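Anaphase-promoting complex subunit cut9 (Schizosaccharomyces pombe, PDB 2XPI) acts as a tetratricopeptide-repeat subunit of the anaphase-promoting complex, the E3 ubiquitin ligase that controls progression through mitosis and G1. Local coordinates at residues 126-130 and 131-135; 152-155 and 156-160; 439-442 and 443-447; 462-465 and 466-469; 520-523 and 524-528. All blocks are in the same frame, centred on the assembly; numbering follows the deposited sequence.

Contact 1. Residues 126-130 and 131-135; sequences VYCCT and GDYAR
Y127 and D132 mark the two sides of a tight turn where helix 117-129 gives way to helix 133-142 within TPR 2. The first helix finishes in a Schellman motif: D132 N reaches back to Y127 O at 2.9 Å, a bent bond with an N-H...O angle of 132°, and G131 N bonds to C128 O at 3.1 Å from above the plane of that carbonyl. Y127 O is gripped twice, since T130 N also donates to it, from the opposite face. G131 sits at the reversal with a positive phi, which favours glycine. D132, at the N-cap position of the next helix but making no side-chain capping bond, centres an inverse gamma turn.

A flat guanidinium-on-ring stack crosses the turn. R135 has its CG anti to the backbone N (chi1 -171°) and an extended chain from there to NE, which carries it along one face of the Y127 ring. Its CD lies 3.7 Å from the Y127 ring centroid, a CH-pi contact, and the guanidinium is nearly parallel to the ring, with planes 16° apart and centres 4.5 Å apart. The Y127 hydroxyl sits over the middle of the guanidinium and is hydrogen-bonded to E108. C128 SG comes obliquely to the Y133 ring, 3.9 Å from Y133 CD1.

V126 packs on A103 and A104 of helix 100-114, Y127 on A136 and L139 of helix 133-142, and C128 on L155 and C159 of helix 150-162, while R135 lies against N338 of the second subunit.

Contact 2. Residues 152-155 and 156-160; sequences CRYL and AAFCL
A156 answers C152 one helical turn back: A156 N donates to C152 O at 2.9 Å, and the A156 methyl lies close to the same carbonyl and touches L172. A157 repeats the step, its N bonding to R153 O at 3.0 Å, while its methyl packs on L173 and L205.

F158 N bonds to Y154 O at 2.8 Å, and here the side chains join in. Each ring swings to the far side from its own backbone N (chi1 179° for F158, 173° for Y154), and the two run side by side in the same direction; F158 CD2 lies 3.8 Å from Y154 OH, meeting the ring obliquely. L155 CD1 touches F158 CB at 4.2 Å, the two side chains crossing at a slant. This is the first helix of TPR 3, and it faces two ways: L155 fits against A124 of helix 117-129 and L140 of helix 133-142, whereas Y154 packs on L198, S201 and L205 of helix 198-212. The Y154 hydroxyl is hydrogen-bonded to the backbone O of Q97 of the second subunit, which places this edge of the helix in the homodimer interface formed by repeats 1-7.

C159 N closes the run with a bond to L155 O at 3.0 Å, its side chain resting on A136.

Contact 3. Residues 439-442 and 443-447; sequences GTHL and PYLFL
L442 leads the chain into the first helix of TPR 11, and its carbonyl and its isobutyl group hold the opening turn together. F446 N donates to L442 O at 2.9 Å, almost along the C=O axis. The same oxygen lies over one face of the F446 ring, toward its rim, because the CG of F446 is turned beside its own backbone N (chi1 -59°), folding the ring back over the turn. Further out on the L442 side chain, CD2 meets F446 CZ at 4.1 Å and L445 CD1 at 3.7 Å; L442 and L445 lie side by side and point the same way.

One residue earlier, H441 O accepts from L445 N at 3.2 Å, in the carbonyl plane. P443, which has no N-H to give, fits the first turn of a helix; its CD stands 3.4 Å from T440 OG1, with the two side chains crossing at about a right angle.

Around this shell, F446 meets H415 in a T-shaped (edge-to-face) contact, and L445 packs on L476 and L477 of helix 475-487. L442, P443 and F446 also touch apolar side chains of another protein's chain, consistent with the binding of hcn1 by this repeat. The H441 ring is set against F471 and held at NE2 by a hydrogen bond to D474 OD2.

Contact 4. Residues 462-465 and 466-469; sequences EYLQ and SSYA
Helix 457-470, the second helix of TPR 11, carries two adjacent serines that each turn back on the carbonyl four residues earlier. S466 bonds to E462 O twice, through its N at 3.0 Å and through OG at 3.2 Å; the amide comes within 18° of the carbonyl plane, whereas the hydroxyl sits well above it. The OG is put there by a first torsion that swings it beside the backbone N (chi1 -72°), on the side facing the preceding turn. S467 likewise gives Y463 O a bond from N at 3.0 Å and one from OG at 3.2 Å, though its side chain is turned differently, with chi1 at 7°, away from any staggered position. Two neighbouring carbonyls thus each accept a backbone and a side-chain donor. Serine hydroxyls in the middle of a helix commonly satisfy themselves this way.

Were S466 replaced by an alanine, the backbone N-H...O bond to E462 O would remain, but that oxygen is likely to be left with the amide as its one donor from this residue.

In the fold, the serine side of the helix faces helix 442-454: Y444 lies against S466, S467 and Y463, and the Y463 ring meets H451 almost parallel. L464 turns instead to L477 and E480 of helix 475-487, the next helix in the superhelix. The backbone continues regularly past the serines, Y468 N bonding to L464 O and A469 N to Q465 O, both at 3.0 Å.

Contact 5. Residues 520-523 and 524-528; sequences ANLG and HAYRK
L522 and Y526 lie side by side on one flank of helix 516-528, pointing the same way. With chi1 at -180° the leucine branch trails opposite its own N and is laid along the tyrosine: L522 CG comes to 3.7 Å from Y526 CE1, and L522 CD1 runs on to 4.1 Å from Y526 OH. The ring also comes obliquely to the backbone, with CD1 of Y526 at 3.4 Å from L522 O, the carbonyl to which Y526 N is hydrogen-bonded at 3.1 Å.

This is the first helix of TPR 13, and Y526 packs on I495 of helix 491-507 and on A534 and A535 of helix 532-545, with its hydroxyl hydrogen-bonded to Q499 OE1. Without the ring and hydroxyl, as with an alanine here, Q499 is likely to lose that partner and L522 the surface beside it.

H524 and R527 point to another flank, where the CZ of R527 meets the histidine ring at its edge, in plane. Beyond the two segments, R527 NH2 makes a salt bridge to an acidic side chain of another protein's chain, and N521 is hydrogen-bonded to that chain's backbone through both OD1 and ND2, consistent with the hcn1-binding role of repeats 10-13. H524 N is held by A520 O at 2.8 Å.

Overall arrangement
The five contacts fall into two groups along the TPR superhelix. Contacts 1 and 2, with centres 11 Å apart, touch directly: Y133 O lies 3.7 Å from C159 CB, and Y133 CE1 is 4.2 Å from F158 CE1. Both reach the second subunit, in the part that mediates homodimerization; a bound gold cyanide ion lies about 5 Å from the R135 side chain. Contacts 3 and 4 pair the two helices of TPR 11, centres 8 Å apart, with S467 OG at 3.3 Å from L445 N. Contact 5 stands about 26 Å from contact 3, centre to centre; both touch the other protein's chain. Contacts 1 and 5 are 70 Å apart between centres.

Contact 1. Residues 126-130 and 131-135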
loop_
_atom_site.group_PDB
_atom_site.type_symbol
_atom_site.label_atom_id
_atom_site.label_comp_id
_atom_site.label_asym_id
_atom_site.label_seq_id
_atom_site.Cartn_x
_atom_site.Cartn_y
_atom_site.Cartn_z
ATOM N N VAL A 126 8.680 8.260 -8.086
ATOM C CA VAL A 126 8.049 8.813 -6.902
ATOM C C VAL A 126 6.570 8.427 -6.909
ATOM O O VAL A 126 6.031 7.931 -5.909
ATOM C CB VAL A 126 8.253 10.368 -6.815
ATOM C CG1 VAL A 126 7.545 10.944 -5.613
ATOM C CG2 VAL A 126 9.748 10.730 -6.784
ATOM N N TYR A 127 5.908 8.626 -8.038
ATOM C CA TYR A 127 4.493 8.287 -8.123
ATOM C C TYR A 127 4.248 6.818 -7.822
ATOM O O TYR A 127 3.237 6.474 -7.226
ATOM C CB TYR A 127 3.921 8.624 -9.500
ATOM C CG TYR A 127 3.925 10.094 -9.833
ATOM C CD1 TYR A 127 4.084 11.052 -8.832
ATOM C CD2 TYR A 127 3.772 10.527 -11.139
ATOM C CE1 TYR A 127 4.098 12.411 -9.128
ATOM C CE2 TYR A 127 3.782 11.869 -11.447
ATOM C CZ TYR A 127 3.946 12.808 -10.435
ATOM O OH TYR A 127 3.936 14.147 -10.734
ATOM N N CYS A 128 5.162 5.948 -8.248
ATOM C CA CYS A 128 5.013 4.517 -7.994
ATOM C C CYS A 128 5.125 4.176 -6.532
ATOM O O CYS A 128 4.470 3.241 -6.055
ATOM C CB CYS A 128 6.054 3.707 -8.747
ATOM S SG CYS A 128 5.647 3.452 -10.455
ATOM N N CYS A 129 5.980 4.909 -5.826
ATOM C CA CYS A 129 6.129 4.713 -4.387
ATOM C C CYS A 129 4.885 5.141 -3.639
ATOM O O CYS A 129 4.655 4.737 -2.514
ATOM C CB CYS A 129 7.342 5.478 -3.860
ATOM S SG CYS A 129 8.882 4.831 -4.526
ATOM N N THR A 130 4.079 5.962 -4.286
ATOM C CA THR A 130 2.879 6.520 -3.689
ATOM C C THR A 130 1.691 5.696 -4.140
ATOM O O THR A 130 0.552 5.961 -3.749
ATOM C CB THR A 130 2.699 7.970 -4.182
ATOM O OG1 THR A 130 3.667 8.797 -3.547
ATOM C CG2 THR A 130 1.333 8.504 -3.858
ATOM N N GLY A 131 1.959 4.700 -4.983
ATOM C CA GLY A 131 0.910 3.864 -5.540
ATOM C C GLY A 131 0.099 4.488 -6.672
ATOM O O GLY A 131 -0.857 3.878 -7.138
ATOM N N ASP A 132 0.469 5.692 -7.110
ATOM C CA ASP A 132 -0.200 6.368 -8.220
ATOM C C ASP A 132 0.340 5.845 -9.534
ATOM O O ASP A 132 1.094 6.529 -10.231
ATOM C CB ASP A 132 0.011 7.881 -8.160
ATOM C CG ASP A 132 -0.935 8.569 -7.193
ATOM O OD1 ASP A 132 -0.743 8.417 -5.969
ATOM O OD2 ASP A 132 -1.869 9.270 -7.651
ATOM N N TYR A 133 -0.067 4.628 -9.869
ATOM C CA TYR A 133 0.445 3.920 -11.030
ATOM C C TYR A 133 -0.130 4.470 -12.314
ATOM O O TYR A 133 0.587 4.622 -13.292
ATOM C CB TYR A 133 0.151 2.431 -10.913
ATOM C CG TYR A 133 0.840 1.764 -9.744
ATOM C CD1 TYR A 133 2.226 1.643 -9.709
ATOM C CD2 TYR A 133 0.105 1.237 -8.691
ATOM C CE1 TYR A 133 2.863 1.024 -8.649
ATOM C CE2 TYR A 133 0.724 0.627 -7.623
ATOM C CZ TYR A 133 2.099 0.516 -7.604
ATOM O OH TYR A 133 2.717 -0.112 -6.536
ATOM N N ALA A 134 -1.423 4.760 -12.322
ATOM C CA ALA A 134 -2.004 5.443 -13.474
ATOM C C ALA A 134 -1.222 6.736 -13.742
ATOM O O ALA A 134 -0.872 7.037 -14.884
ATOM C CB ALA A 134 -3.471 5.749 -13.241
ATOM N N ARG A 135 -0.930 7.489 -12.687
ATOM C CA ARG A 135 -0.251 8.766 -12.867
ATOM C C ARG A 135 1.154 8.660 -13.473
ATOM O O ARG A 135 1.471 9.388 -14.413
ATOM C CB ARG A 135 -0.207 9.574 -11.575
ATOM C CG ARG A 135 0.290 10.972 -11.827
ATOM C CD ARG A 135 0.295 11.791 -10.575
ATOM N NE ARG A 135 0.099 13.197 -10.866
ATOM C CZ ARG A 135 0.383 14.159 -10.005
ATOM N NH1 ARG A 135 0.880 13.831 -8.826
ATOM N NH2 ARG A 135 0.177 15.434 -10.315
#

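Contact 2. Residues 152-155 and 156-160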
loop_
_atom_site.group_PDB
_atom_site.type_symbol
_atom_site.label_atom_id
_atom_site.label_comp_id
_atom_site.label_asym_id
_atom_site.label_seq_id
_atom_site.Cartn_x
_atom_site.Cartn_y
_atom_site.Cartn_z
ATOM N N CYS A 152 12.377 4.180 -18.844
ATOM C CA CYS A 152 11.000 4.645 -18.934
ATOM C C CYS A 152 10.086 3.547 -19.487
ATOM O O CYS A 152 8.930 3.441 -19.105
ATOM C CB CYS A 152 10.913 5.921 -19.775
ATOM S SG CYS A 152 11.676 7.416 -19.027
ATOM N N ARG A 153 10.614 2.721 -20.381
ATOM C CA ARG A 153 9.867 1.578 -20.895
ATOM C C ARG A 153 9.645 0.546 -19.784
ATOM O O ARG A 153 8.524 0.084 -19.556
ATOM C CB ARG A 153 10.607 0.948 -22.078
ATOM C CG ARG A 153 9.790 -0.040 -22.860
ATOM C CD ARG A 153 10.505 -0.453 -24.139
ATOM N NE ARG A 153 9.574 -0.469 -25.266
ATOM C CZ ARG A 153 9.479 0.492 -26.180
ATOM N NH1 ARG A 153 10.287 1.543 -26.131
ATOM N NH2 ARG A 153 8.587 0.394 -27.155
ATOM N N TYR A 154 10.715 0.182 -19.092
ATOM C CA TYR A 154 10.570 -0.673 -17.941
ATOM C C TYR A 154 9.505 -0.171 -16.961
ATOM O O TYR A 154 8.638 -0.939 -16.525
ATOM C CB TYR A 154 11.891 -0.811 -17.205
ATOM C CG TYR A 154 11.753 -1.553 -15.905
ATOM C CD1 TYR A 154 11.557 -2.934 -15.895
ATOM C CD2 TYR A 154 11.821 -0.889 -14.687
ATOM C CE1 TYR A 154 11.420 -3.638 -14.703
ATOM C CE2 TYR A 154 11.693 -1.582 -13.485
ATOM C CZ TYR A 154 11.487 -2.957 -13.500
ATOM O OH TYR A 154 11.367 -3.659 -12.323
ATOM N N LEU A 155 9.576 1.112 -16.605
ATOM C CA LEU A 155 8.709 1.635 -15.549
ATOM C C LEU A 155 7.257 1.775 -15.999
ATOM O O LEU A 155 6.339 1.500 -15.227
ATOM C CB LEU A 155 9.234 2.948 -14.989
ATOM C CG LEU A 155 8.525 3.353 -13.694
ATOM C CD1 LEU A 155 8.503 2.211 -12.696
ATOM C CD2 LEU A 155 9.176 4.577 -13.083
ATOM N N ALA A 156 7.050 2.183 -17.248
ATOM C CA ALA A 156 5.704 2.255 -17.800
ATOM C C ALA A 156 5.077 0.857 -17.831
ATOM O O ALA A 156 3.930 0.681 -17.439
ATOM C CB ALA A 156 5.706 2.883 -19.183
ATOM N N ALA A 157 5.838 -0.129 -18.289
ATOM C CA ALA A 157 5.372 -1.511 -18.300
ATOM C C ALA A 157 5.056 -1.976 -16.886
ATOM O O ALA A 157 4.032 -2.619 -16.635
ATOM C CB ALA A 157 6.424 -2.428 -18.934
ATOM N N PHE A 158 5.955 -1.658 -15.962
ATOM C CA PHE A 158 5.785 -2.039 -14.572
ATOM C C PHE A 158 4.473 -1.490 -14.006
ATOM O O PHE A 158 3.807 -2.174 -13.235
ATOM C CB PHE A 158 6.961 -1.524 -13.774
ATOM C CG PHE A 158 6.887 -1.836 -12.319
ATOM C CD1 PHE A 158 6.089 -1.075 -11.475
ATOM C CD2 PHE A 158 7.663 -2.853 -11.777
ATOM C CE1 PHE A 158 6.030 -1.351 -10.117
ATOM C CE2 PHE A 158 7.614 -3.138 -10.429
ATOM C CZ PHE A 158 6.796 -2.392 -9.596
ATOM N N CYS A 159 4.103 -0.265 -14.387
ATOM C CA CYS A 159 2.868 0.351 -13.902
ATOM C C CYS A 159 1.670 -0.309 -14.532
ATOM O O CYS A 159 0.625 -0.463 -13.903
ATOM C CB CYS A 159 2.825 1.839 -14.258
ATOM S SG CYS A 159 3.971 2.866 -13.317
ATOM N N LEU A 160 1.825 -0.673 -15.799
ATOM C CA LEU A 160 0.773 -1.305 -16.550
ATOM C C LEU A 160 0.440 -2.633 -15.875
ATOM O O LEU A 160 -0.724 -2.943 -15.651
ATOM C CB LEU A 160 1.207 -1.482 -18.001
ATOM C CG LEU A 160 0.341 -0.775 -19.060
ATOM C CD1 LEU A 160 -0.536 0.321 -18.459
ATOM C CD2 LEU A 160 1.189 -0.227 -20.216
#

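Contact 3. Residues 439-442 and 443-447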
loop_
_atom_site.group_PDB
_atom_site.type_symbol
_atom_site.label_atom_id
_atom_site.label_comp_id
_atom_site.label_asym_id
_atom_site.label_seq_id
_atom_site.Cartn_x
_atom_site.Cartn_y
_atom_site.Cartn_z
ATOM N N GLY A 439 10.869 -33.875 -8.378
ATOM C CA GLY A 439 12.220 -34.299 -8.097
ATOM C C GLY A 439 12.410 -34.787 -6.682
ATOM O O GLY A 439 13.520 -34.978 -6.244
ATOM N N THR A 440 11.324 -34.992 -5.958
ATOM C CA THR A 440 11.421 -35.491 -4.597
ATOM C C THR A 440 10.605 -36.749 -4.493
ATOM O O THR A 440 9.722 -36.976 -5.293
ATOM C CB THR A 440 11.033 -34.447 -3.564
ATOM O OG1 THR A 440 9.729 -34.715 -3.062
ATOM C CG2 THR A 440 11.047 -33.099 -4.185
ATOM N N HIS A 441 10.946 -37.592 -3.536
ATOM C CA HIS A 441 10.425 -38.955 -3.518
ATOM C C HIS A 441 9.146 -39.127 -2.705
ATOM O O HIS A 441 8.446 -40.125 -2.858
ATOM C CB HIS A 441 11.477 -39.912 -2.988
ATOM C CG HIS A 441 11.567 -39.932 -1.499
ATOM N ND1 HIS A 441 12.009 -38.851 -0.769
ATOM C CD2 HIS A 441 11.265 -40.899 -0.600
ATOM C CE1 HIS A 441 11.972 -39.149 0.519
ATOM N NE2 HIS A 441 11.519 -40.384 0.647
ATOM N N LEU A 442 8.829 -38.153 -1.866
ATOM C CA LEU A 442 7.698 -38.286 -0.969
ATOM C C LEU A 442 6.309 -38.310 -1.615
ATOM O O LEU A 442 5.498 -39.138 -1.258
ATOM C CB LEU A 442 7.759 -37.231 0.128
ATOM C CG LEU A 442 8.753 -37.511 1.248
ATOM C CD1 LEU A 442 8.704 -36.395 2.246
ATOM C CD2 LEU A 442 8.437 -38.823 1.923
ATOM N N PRO A 443 6.013 -37.395 -2.550
ATOM C CA PRO A 443 4.707 -37.502 -3.222
ATOM C C PRO A 443 4.393 -38.853 -3.871
ATOM O O PRO A 443 3.262 -39.285 -3.736
ATOM C CB PRO A 443 4.767 -36.393 -4.265
ATOM C CG PRO A 443 5.587 -35.325 -3.571
ATOM C CD PRO A 443 6.696 -36.135 -2.892
ATOM N N TYR A 444 5.337 -39.514 -4.534
ATOM C CA TYR A 444 5.103 -40.861 -5.084
ATOM C C TYR A 444 4.955 -41.906 -3.987
ATOM O O TYR A 444 4.243 -42.899 -4.152
ATOM C CB TYR A 444 6.255 -41.311 -5.966
ATOM C CG TYR A 444 6.359 -40.550 -7.254
ATOM C CD1 TYR A 444 5.286 -39.845 -7.747
ATOM C CD2 TYR A 444 7.536 -40.536 -7.969
ATOM C CE1 TYR A 444 5.378 -39.156 -8.904
ATOM C CE2 TYR A 444 7.642 -39.848 -9.132
ATOM C CZ TYR A 444 6.561 -39.159 -9.602
ATOM O OH TYR A 444 6.678 -38.454 -10.779
ATOM N N LEU A 445 5.673 -41.695 -2.891
ATOM C CA LEU A 445 5.510 -42.503 -1.704
ATOM C C LEU A 445 4.046 -42.492 -1.294
ATOM O O LEU A 445 3.411 -43.543 -1.147
ATOM C CB LEU A 445 6.346 -41.931 -0.571
ATOM C CG LEU A 445 6.947 -42.995 0.325
ATOM C CD1 LEU A 445 7.799 -42.383 1.423
ATOM C CD2 LEU A 445 5.832 -43.851 0.882
ATOM N N PHE A 446 3.509 -41.290 -1.120
ATOM C CA PHE A 446 2.159 -41.143 -0.622
ATOM C C PHE A 446 1.131 -41.665 -1.632
ATOM O O PHE A 446 0.153 -42.321 -1.262
ATOM C CB PHE A 446 1.887 -39.688 -0.260
ATOM C CG PHE A 446 2.823 -39.127 0.786
ATOM C CD1 PHE A 446 3.354 -39.934 1.764
ATOM C CD2 PHE A 446 3.144 -37.773 0.803
ATOM C CE1 PHE A 446 4.214 -39.411 2.737
ATOM C CE2 PHE A 446 4.002 -37.241 1.774
ATOM C CZ PHE A 446 4.535 -38.052 2.733
ATOM N N LEU A 447 1.343 -41.366 -2.909
ATOM C CA LEU A 447 0.484 -41.910 -3.949
ATOM C C LEU A 447 0.488 -43.451 -3.884
ATOM O O LEU A 447 -0.543 -44.079 -4.046
ATOM C CB LEU A 447 0.932 -41.441 -5.338
ATOM C CG LEU A 447 0.268 -40.278 -6.094
ATOM C CD1 LEU A 447 -1.078 -39.909 -5.503
ATOM C CD2 LEU A 447 1.188 -39.063 -6.160
#

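Contact 4. Residues 462-465 and 466-469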
loop_
_atom_site.group_PDB
_atom_site.type_symbol
_atom_site.label_atom_id
_atom_site.label_comp_id
_atom_site.label_asym_id
_atom_site.label_seq_id
_atom_site.Cartn_x
_atom_site.Cartn_y
_atom_site.Cartn_z
ATOM N N GLU A 462 4.121 -49.180 -9.040
ATOM C CA GLU A 462 4.676 -48.210 -9.980
ATOM C C GLU A 462 5.185 -46.981 -9.225
ATOM O O GLU A 462 6.352 -46.618 -9.321
ATOM C CB GLU A 462 3.610 -47.761 -10.968
ATOM C CG GLU A 462 3.169 -48.819 -11.934
ATOM C CD GLU A 462 3.919 -48.715 -13.220
ATOM O OE1 GLU A 462 3.318 -48.940 -14.284
ATOM O OE2 GLU A 462 5.115 -48.376 -13.166
ATOM N N TYR A 463 4.293 -46.343 -8.473
ATOM C CA TYR A 463 4.662 -45.181 -7.696
ATOM C C TYR A 463 5.798 -45.471 -6.694
ATOM O O TYR A 463 6.694 -44.650 -6.507
ATOM C CB TYR A 463 3.441 -44.638 -6.964
ATOM C CG TYR A 463 2.428 -43.907 -7.818
ATOM C CD1 TYR A 463 2.730 -42.682 -8.418
ATOM C CD2 TYR A 463 1.154 -44.411 -7.985
ATOM C CE1 TYR A 463 1.784 -41.993 -9.173
ATOM C CE2 TYR A 463 0.207 -43.744 -8.738
ATOM C CZ TYR A 463 0.522 -42.533 -9.324
ATOM O OH TYR A 463 -0.449 -41.888 -10.064
ATOM N N LEU A 464 5.783 -46.636 -6.053
ATOM C CA LEU A 464 6.825 -46.932 -5.074
ATOM C C LEU A 464 8.215 -47.143 -5.691
ATOM O O LEU A 464 9.209 -46.652 -5.157
ATOM C CB LEU A 464 6.421 -48.098 -4.164
ATOM C CG LEU A 464 5.280 -47.788 -3.183
ATOM C CD1 LEU A 464 4.861 -49.033 -2.449
ATOM C CD2 LEU A 464 5.645 -46.714 -2.201
ATOM N N GLN A 465 8.298 -47.859 -6.808
ATOM C CA GLN A 465 9.572 -47.970 -7.539
ATOM C C GLN A 465 10.047 -46.586 -7.973
ATOM O O GLN A 465 11.241 -46.288 -7.968
ATOM C CB GLN A 465 9.439 -48.886 -8.765
ATOM C CG GLN A 465 9.169 -50.340 -8.422
ATOM C CD GLN A 465 10.258 -50.941 -7.541
ATOM O OE1 GLN A 465 11.449 -50.634 -7.707
ATOM N NE2 GLN A 465 9.859 -51.816 -6.606
ATOM N N SER A 466 9.095 -45.736 -8.342
ATOM C CA SER A 466 9.394 -44.354 -8.665
ATOM C C SER A 466 10.023 -43.571 -7.510
ATOM O O SER A 466 11.067 -42.976 -7.726
ATOM C CB SER A 466 8.168 -43.642 -9.232
ATOM O OG SER A 466 7.895 -44.094 -10.549
ATOM N N SER A 467 9.441 -43.558 -6.300
ATOM C CA SER A 467 10.143 -42.870 -5.207
ATOM C C SER A 467 11.505 -43.482 -4.965
ATOM O O SER A 467 12.492 -42.771 -4.757
ATOM C CB SER A 467 9.374 -42.791 -3.879
ATOM O OG SER A 467 8.180 -43.537 -3.907
ATOM N N TYR A 468 11.568 -44.805 -4.984
ATOM C CA TYR A 468 12.826 -45.474 -4.683
ATOM C C TYR A 468 13.931 -45.045 -5.663
ATOM O O TYR A 468 15.090 -44.929 -5.280
ATOM C CB TYR A 468 12.639 -46.991 -4.706
ATOM C CG TYR A 468 13.836 -47.771 -4.228
ATOM C CD1 TYR A 468 14.729 -48.347 -5.134
ATOM C CD2 TYR A 468 14.071 -47.944 -2.862
ATOM C CE1 TYR A 468 15.833 -49.077 -4.692
ATOM C CE2 TYR A 468 15.159 -48.666 -2.409
ATOM C CZ TYR A 468 16.042 -49.234 -3.325
ATOM O OH TYR A 468 17.130 -49.945 -2.857
ATOM N N ALA A 469 13.582 -44.806 -6.923
ATOM C CA ALA A 469 14.602 -44.394 -7.887
ATOM C C ALA A 469 15.169 -43.008 -7.540
ATOM O O ALA A 469 16.358 -42.754 -7.729
ATOM C CB ALA A 469 14.062 -44.428 -9.314
#

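Contact 5. Residues 520-523 and 524-528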
loop_
_atom_site.group_PDB
_atom_site.type_symbol
_atom_site.label_atom_id
_atom_site.label_comp_id
_atom_site.label_asym_id
_atom_site.label_seq_id
_atom_site.Cartn_x
_atom_site.Cartn_y
_atom_site.Cartn_z
ATOM N N ALA A 520 5.571 -55.286 13.720
ATOM C CA ALA A 520 4.482 -56.232 13.561
ATOM C C ALA A 520 4.466 -56.713 12.119
ATOM O O ALA A 520 4.267 -57.894 11.882
ATOM C CB ALA A 520 3.163 -55.618 13.950
ATOM N N ASN A 521 4.704 -55.820 11.157
ATOM C CA ASN A 521 4.815 -56.259 9.766
ATOM C C ASN A 521 5.842 -57.382 9.596
ATOM O O ASN A 521 5.566 -58.410 8.986
ATOM C CB ASN A 521 5.162 -55.099 8.820
ATOM C CG ASN A 521 3.998 -54.146 8.600
ATOM O OD1 ASN A 521 2.867 -54.418 9.005
ATOM N ND2 ASN A 521 4.273 -53.018 7.952
ATOM N N LEU A 522 7.034 -57.175 10.124
ATOM C CA LEU A 522 8.081 -58.175 10.041
ATOM C C LEU A 522 7.596 -59.463 10.699
ATOM O O LEU A 522 7.851 -60.558 10.204
ATOM C CB LEU A 522 9.317 -57.659 10.756
ATOM C CG LEU A 522 10.547 -58.542 10.793
ATOM C CD1 LEU A 522 11.172 -58.629 9.414
ATOM C CD2 LEU A 522 11.523 -57.959 11.812
ATOM N N GLY A 523 6.881 -59.326 11.815
ATOM C CA GLY A 523 6.267 -60.468 12.471
ATOM C C GLY A 523 5.261 -61.227 11.619
ATOM O O GLY A 523 5.154 -62.445 11.728
ATOM N N HIS A 524 4.513 -60.509 10.779
ATOM C CA HIS A 524 3.525 -61.118 9.882
ATOM C C HIS A 524 4.190 -61.840 8.713
ATOM O O HIS A 524 3.704 -62.863 8.250
ATOM C CB HIS A 524 2.541 -60.074 9.349
ATOM C CG HIS A 524 1.390 -59.801 10.264
ATOM N ND1 HIS A 524 1.220 -58.596 10.909
ATOM C CD2 HIS A 524 0.357 -60.581 10.652
ATOM C CE1 HIS A 524 0.131 -58.641 11.651
ATOM N NE2 HIS A 524 -0.417 -59.835 11.508
ATOM N N ALA A 525 5.300 -61.299 8.225
ATOM C CA ALA A 525 6.077 -61.986 7.208
ATOM C C ALA A 525 6.595 -63.308 7.765
ATOM O O ALA A 525 6.612 -64.313 7.077
ATOM C CB ALA A 525 7.231 -61.113 6.736
ATOM N N TYR A 526 6.999 -63.301 9.026
ATOM C CA TYR A 526 7.574 -64.476 9.669
ATOM C C TYR A 526 6.565 -65.593 9.908
ATOM O O TYR A 526 6.902 -66.763 9.750
ATOM C CB TYR A 526 8.215 -64.102 11.004
ATOM C CG TYR A 526 9.596 -63.467 10.944
ATOM C CD1 TYR A 526 9.988 -62.546 11.914
ATOM C CD2 TYR A 526 10.515 -63.807 9.954
ATOM C CE1 TYR A 526 11.239 -61.969 11.900
ATOM C CE2 TYR A 526 11.791 -63.235 9.933
ATOM C CZ TYR A 526 12.140 -62.308 10.915
ATOM O OH TYR A 526 13.387 -61.700 10.924
ATOM N N ARG A 527 5.340 -65.266 10.315
ATOM C CA ARG A 527 4.365 -66.340 10.503
ATOM C C ARG A 527 4.000 -66.963 9.168
ATOM O O ARG A 527 3.649 -68.138 9.099
ATOM C CB ARG A 527 3.111 -65.878 11.237
ATOM C CG ARG A 527 2.557 -64.584 10.737
ATOM C CD ARG A 527 1.246 -64.268 11.429
ATOM N NE ARG A 527 0.129 -64.904 10.744
ATOM C CZ ARG A 527 -0.502 -64.369 9.703
ATOM N NH1 ARG A 527 -0.124 -63.183 9.224
ATOM N NH2 ARG A 527 -1.510 -65.026 9.134
ATOM N N LYS A 528 4.082 -66.167 8.105
ATOM C CA LYS A 528 3.824 -66.662 6.760
ATOM C C LYS A 528 4.858 -67.704 6.378
ATOM O O LYS A 528 4.522 -68.720 5.792
ATOM C CB LYS A 528 3.862 -65.522 5.756
ATOM C CG LYS A 528 2.626 -64.658 5.766
ATOM C CD LYS A 528 1.475 -65.335 5.047
ATOM C CE LYS A 528 0.225 -65.155 5.854
ATOM N NZ LYS A 528 0.554 -65.471 7.285
#